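PDB 3JTH: transcription activator HlyU from Vibrio vulnificus, which probably binds DNA as a dimeric winged-helix regulator of the ArsR family and activates transcription of virulence genes such as rtxA. Local coordinates for residues 88-91 with 92-95; 79-82 with 83-86. One frame throughout, in Å; residues are numbered along the deposited sequence.

Contact 1: 88-91 with 92-95; sequences IKLL and HSLY
Two torsions bring Leu90 together with Ser93 and Leu94. The chi1 of Ser93, 73°, sets OG between its own backbone N and carbonyl carbon and so turns it back toward the preceding turn of helix, while the chi1 of Leu90 places CG opposite its backbone N and beside its carbonyl carbon, the side on which CD1 meets Leu94 CD1. Ser93 OG donates to Leu90 O over 2.8 Å, arriving well to one side of the carbonyl, with a C=O...OG angle of 121°. Leu90 O also accepts from Leu94 N at 3.0 Å, a donor that sits far closer to the carbonyl direction, although the bond is bent at its hydrogen (134°). One acceptor is thus gripped by two donors from different angles, which ties the Ser93 hydroxyl to the helix backbone. Beside these bonds Leu90 CD1 lies 3.9 Å from Leu94 CD1, the two side chains crossing at a slant, and Leu90 CD1 also passes near Ser93 OG.

On another side of the helix, Ile88 CG2 approaches CD2 of the His92 ring at 3.8 Å, and Ile88 O lies at the edge of that ring, in its plane. His92 NE2 is hydrogen-bonded to Cys30 O and the ring stacks on His33, so the imidazole is held from both its polar end and its flat side. At the C-terminal end Tyr95 N still bonds to Leu91 O at 3.1 Å, although Tyr95 has already left helical phi/psi; Tyr95 CD2 comes within 3.3 Å of Leu91 O.

Ile88 and Leu91 pack on Met20 and Leu26 of their own chain, whereas Leu90 meets Leu90 of the second subunit and Leu94 meets its Glu83. This two-sided packing fits a C-terminal helix at the dimer interface of an ArsR-type winged-helix protein.

Contact 2: 79-82 with 83-86; sequences LKSE and EVKA
This is a local helix-start contact with a serine N-cap, placed where strand 76-79 of the winged-helix fold gives way to helix 82-94. Ser81 holds the cap position: its OG accepts the N-H of Val84 at 3.0 Å in a nearly straight bond, 168° at the hydrogen. The first backbone bonds of the helix follow, Lys85 N to Ser81 O at 3.2 Å and Ala86 N to Glu82 O at 3.1 Å. Val84 CG1 packs against the capping hydroxyl, 3.3 Å from Ser81 OG, and Val84 also rests on Leu16, Met20 and Leu29.

Leu79, at the end of the strand, reaches the helix by its CB, 3.8 Å from Lys85 CG, the two side chains running past each other in opposite directions. Leu79 CD2 lies 4.3 Å from Val84 CG1, and Leu29 and Leu32 add to the apolar surroundings. The chi1 of Lys85 (-76°, CG anti to the carbonyl carbon) aims its chain back across the strand-helix turn, and the straight run beyond CG gives the amino group its reach. The Glu82 chain, bent at chi2 (-53°), comes over the end of Lys85, and the pair closes in a long salt bridge, Glu82 OE2 to Lys85 NZ at 3.5 Å.

Both contacts belong to helix 82-94, contact 2 at its start and contact 1 at its end, with centres about 13 Å apart. Each mixes buried and exposed residues, but the centre of contact 2 lies nearer the centre of the chain, about 8 Å against 13 Å. In contact 2 a side-chain hydroxyl accepts from a backbone N-H, and a charged pair lies over the join with the strand; in contact 1 a hydroxyl donates to a backbone carbonyl, among leucines. Leu29 and Met20 back Val84 in contact 2 and Ile88 in contact 1. The second subunit links the two ends, with Glu83 and Ala86 meeting its Tyr95 and Leu94.

Contact 1: 88-91 with 92-95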
loop_
_atom_site.group_PDB
_atom_site.type_symbol
_atom_site.label_atom_id
_atom_site.label_comp_id
_atom_site.label_asym_id
_atom_site.label_seq_id
_atom_site.Cartn_x
_atom_site.Cartn_y
_atom_site.Cartn_z
ATOM N N ILE A 88 -7.406 3.546 -3.441
ATOM C CA ILE A 88 -7.432 3.644 -4.891
ATOM C C ILE A 88 -7.707 5.085 -5.298
ATOM O O ILE A 88 -7.060 5.608 -6.201
ATOM C CB ILE A 88 -8.490 2.686 -5.509
ATOM C CG1 ILE A 88 -7.972 1.241 -5.450
ATOM C CG2 ILE A 88 -8.768 3.045 -6.960
ATOM C CD1 ILE A 88 -6.633 1.014 -6.192
ATOM N N LYS A 89 -8.655 5.730 -4.625
ATOM C CA LYS A 89 -8.974 7.120 -4.934
ATOM C C LYS A 89 -7.718 7.984 -4.768
ATOM O O LYS A 89 -7.453 8.859 -5.584
ATOM C CB LYS A 89 -10.100 7.619 -4.010
ATOM C CG LYS A 89 -10.663 8.998 -4.338
ATOM C CD LYS A 89 -11.991 9.235 -3.606
ATOM C CE LYS A 89 -12.640 10.577 -3.966
ATOM N NZ LYS A 89 -12.149 11.730 -3.153
ATOM N N LEU A 90 -6.949 7.734 -3.713
ATOM C CA LEU A 90 -5.736 8.502 -3.464
ATOM C C LEU A 90 -4.651 8.195 -4.495
ATOM O O LEU A 90 -3.952 9.096 -4.965
ATOM C CB LEU A 90 -5.196 8.208 -2.064
ATOM C CG LEU A 90 -3.815 8.800 -1.764
ATOM C CD1 LEU A 90 -3.925 10.312 -1.710
ATOM C CD2 LEU A 90 -3.280 8.250 -0.442
ATOM N N LEU A 91 -4.496 6.921 -4.836
ATOM C CA LEU A 91 -3.501 6.536 -5.832
ATOM C C LEU A 91 -3.836 7.244 -7.157
ATOM O O LEU A 91 -2.945 7.658 -7.899
ATOM C CB LEU A 91 -3.506 5.015 -6.013
ATOM C CG LEU A 91 -2.281 4.194 -5.568
ATOM C CD1 LEU A 91 -1.531 4.862 -4.420
ATOM C CD2 LEU A 91 -2.749 2.796 -5.165
ATOM N N HIS A 92 -5.125 7.392 -7.437
ATOM C CA HIS A 92 -5.564 8.068 -8.653
ATOM C C HIS A 92 -5.168 9.541 -8.643
ATOM O O HIS A 92 -4.760 10.078 -9.672
ATOM C CB HIS A 92 -7.083 7.938 -8.817
ATOM C CG HIS A 92 -7.494 6.899 -9.810
ATOM N ND1 HIS A 92 -7.647 7.174 -11.154
ATOM C CD2 HIS A 92 -7.735 5.574 -9.670
ATOM C CE1 HIS A 92 -7.962 6.065 -11.794
ATOM N NE2 HIS A 92 -8.022 5.077 -10.917
ATOM N N SER A 93 -5.289 10.195 -7.491
ATOM C CA SER A 93 -4.942 11.614 -7.382
ATOM C C SER A 93 -3.426 11.818 -7.398
ATOM O O SER A 93 -2.937 12.891 -7.731
ATOM C CB SER A 93 -5.531 12.213 -6.093
ATOM O OG SER A 93 -4.824 11.761 -4.948
ATOM N N LEU A 94 -2.688 10.775 -7.055
ATOM C CA LEU A 94 -1.231 10.844 -7.018
ATOM C C LEU A 94 -0.598 10.675 -8.396
ATOM O O LEU A 94 0.464 11.247 -8.684
ATOM C CB LEU A 94 -0.687 9.763 -6.083
ATOM C CG LEU A 94 -0.111 10.177 -4.730
ATOM C CD1 LEU A 94 -0.997 11.207 -4.054
ATOM C CD2 LEU A 94 0.047 8.928 -3.864
ATOM N N TYR A 95 -1.250 9.887 -9.242
ATOM C CA TYR A 95 -0.739 9.613 -10.576
ATOM C C TYR A 95 -1.704 10.031 -11.686
ATOM O O TYR A 95 -1.904 9.285 -12.646
ATOM C CB TYR A 95 -0.425 8.118 -10.693
ATOM C CG TYR A 95 0.587 7.624 -9.687
ATOM C CD1 TYR A 95 1.938 7.933 -9.821
ATOM C CD2 TYR A 95 0.196 6.834 -8.603
ATOM C CE1 TYR A 95 2.879 7.464 -8.908
ATOM C CE2 TYR A 95 1.129 6.364 -7.681
ATOM C CZ TYR A 95 2.467 6.684 -7.839
ATOM O OH TYR A 95 3.393 6.247 -6.919
#

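Contact 2: 79-82 with 83-86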
loop_
_atom_site.group_PDB
_atom_site.type_symbol
_atom_site.label_atom_id
_atom_site.label_comp_id
_atom_site.label_asym_id
_atom_site.label_seq_id
_atom_site.Cartn_x
_atom_site.Cartn_y
_atom_site.Cartn_z
ATOM N N LEU A 79 -15.493 -2.288 -7.111
ATOM C CA LEU A 79 -14.745 -2.370 -5.862
ATOM C C LEU A 79 -15.687 -2.740 -4.731
ATOM O O LEU A 79 -16.883 -2.480 -4.807
ATOM C CB LEU A 79 -14.046 -1.042 -5.558
ATOM C CG LEU A 79 -12.911 -0.706 -6.537
ATOM C CD1 LEU A 79 -12.249 0.605 -6.150
ATOM C CD2 LEU A 79 -11.874 -1.824 -6.513
ATOM N N LYS A 80 -15.150 -3.354 -3.685
ATOM C CA LYS A 80 -15.978 -3.754 -2.559
ATOM C C LYS A 80 -15.676 -3.025 -1.253
ATOM O O LYS A 80 -16.507 -2.260 -0.758
ATOM C CB LYS A 80 -15.876 -5.267 -2.340
ATOM C CG LYS A 80 -16.744 -5.796 -1.197
ATOM C CD LYS A 80 -16.732 -7.319 -1.137
ATOM C CE LYS A 80 -17.694 -7.839 -0.073
ATOM N NZ LYS A 80 -17.830 -9.326 -0.107
ATOM N N SER A 81 -14.494 -3.259 -0.691
ATOM C CA SER A 81 -14.136 -2.637 0.584
ATOM C C SER A 81 -13.915 -1.127 0.512
ATOM O O SER A 81 -13.349 -0.607 -0.459
ATOM C CB SER A 81 -12.886 -3.302 1.176
ATOM O OG SER A 81 -11.691 -2.658 0.751
ATOM N N GLU A 82 -14.360 -0.433 1.556
ATOM C CA GLU A 82 -14.211 1.011 1.649
ATOM C C GLU A 82 -12.745 1.416 1.739
ATOM O O GLU A 82 -12.359 2.508 1.309
ATOM C CB GLU A 82 -14.949 1.534 2.878
ATOM C CG GLU A 82 -16.459 1.435 2.795
ATOM C CD GLU A 82 -17.010 2.074 1.531
ATOM O OE1 GLU A 82 -16.509 3.154 1.144
ATOM O OE2 GLU A 82 -17.945 1.504 0.926
ATOM N N GLU A 83 -11.930 0.546 2.322
ATOM C CA GLU A 83 -10.511 0.833 2.457
ATOM C C GLU A 83 -9.823 0.874 1.081
ATOM O O GLU A 83 -9.111 1.824 0.762
ATOM C CB GLU A 83 -9.832 -0.218 3.341
ATOM C CG GLU A 83 -10.213 -0.174 4.824
ATOM C CD GLU A 83 -11.588 -0.757 5.102
ATOM O OE1 GLU A 83 -11.936 -1.767 4.452
ATOM O OE2 GLU A 83 -12.310 -0.215 5.971
ATOM N N VAL A 84 -10.039 -0.147 0.259
ATOM C CA VAL A 84 -9.403 -0.150 -1.050
ATOM C C VAL A 84 -9.918 1.018 -1.895
ATOM O O VAL A 84 -9.144 1.653 -2.614
ATOM C CB VAL A 84 -9.632 -1.477 -1.792
ATOM C CG1 VAL A 84 -11.054 -1.557 -2.342
ATOM C CG2 VAL A 84 -8.600 -1.621 -2.899
ATOM N N LYS A 85 -11.216 1.307 -1.797
ATOM C CA LYS A 85 -11.800 2.415 -2.544
ATOM C C LYS A 85 -11.060 3.717 -2.247
ATOM O O LYS A 85 -10.744 4.477 -3.163
ATOM C CB LYS A 85 -13.290 2.588 -2.211
ATOM C CG LYS A 85 -14.226 1.566 -2.860
ATOM C CD LYS A 85 -15.678 1.778 -2.410
ATOM C CE LYS A 85 -16.626 0.776 -3.066
ATOM N NZ LYS A 85 -18.013 0.894 -2.528
ATOM N N ALA A 86 -10.789 3.972 -0.970
ATOM C CA ALA A 86 -10.087 5.181 -0.553
ATOM C C ALA A 86 -8.621 5.197 -1.010
ATOM O O ALA A 86 -8.136 6.200 -1.537
ATOM C CB ALA A 86 -10.168 5.322 0.963
#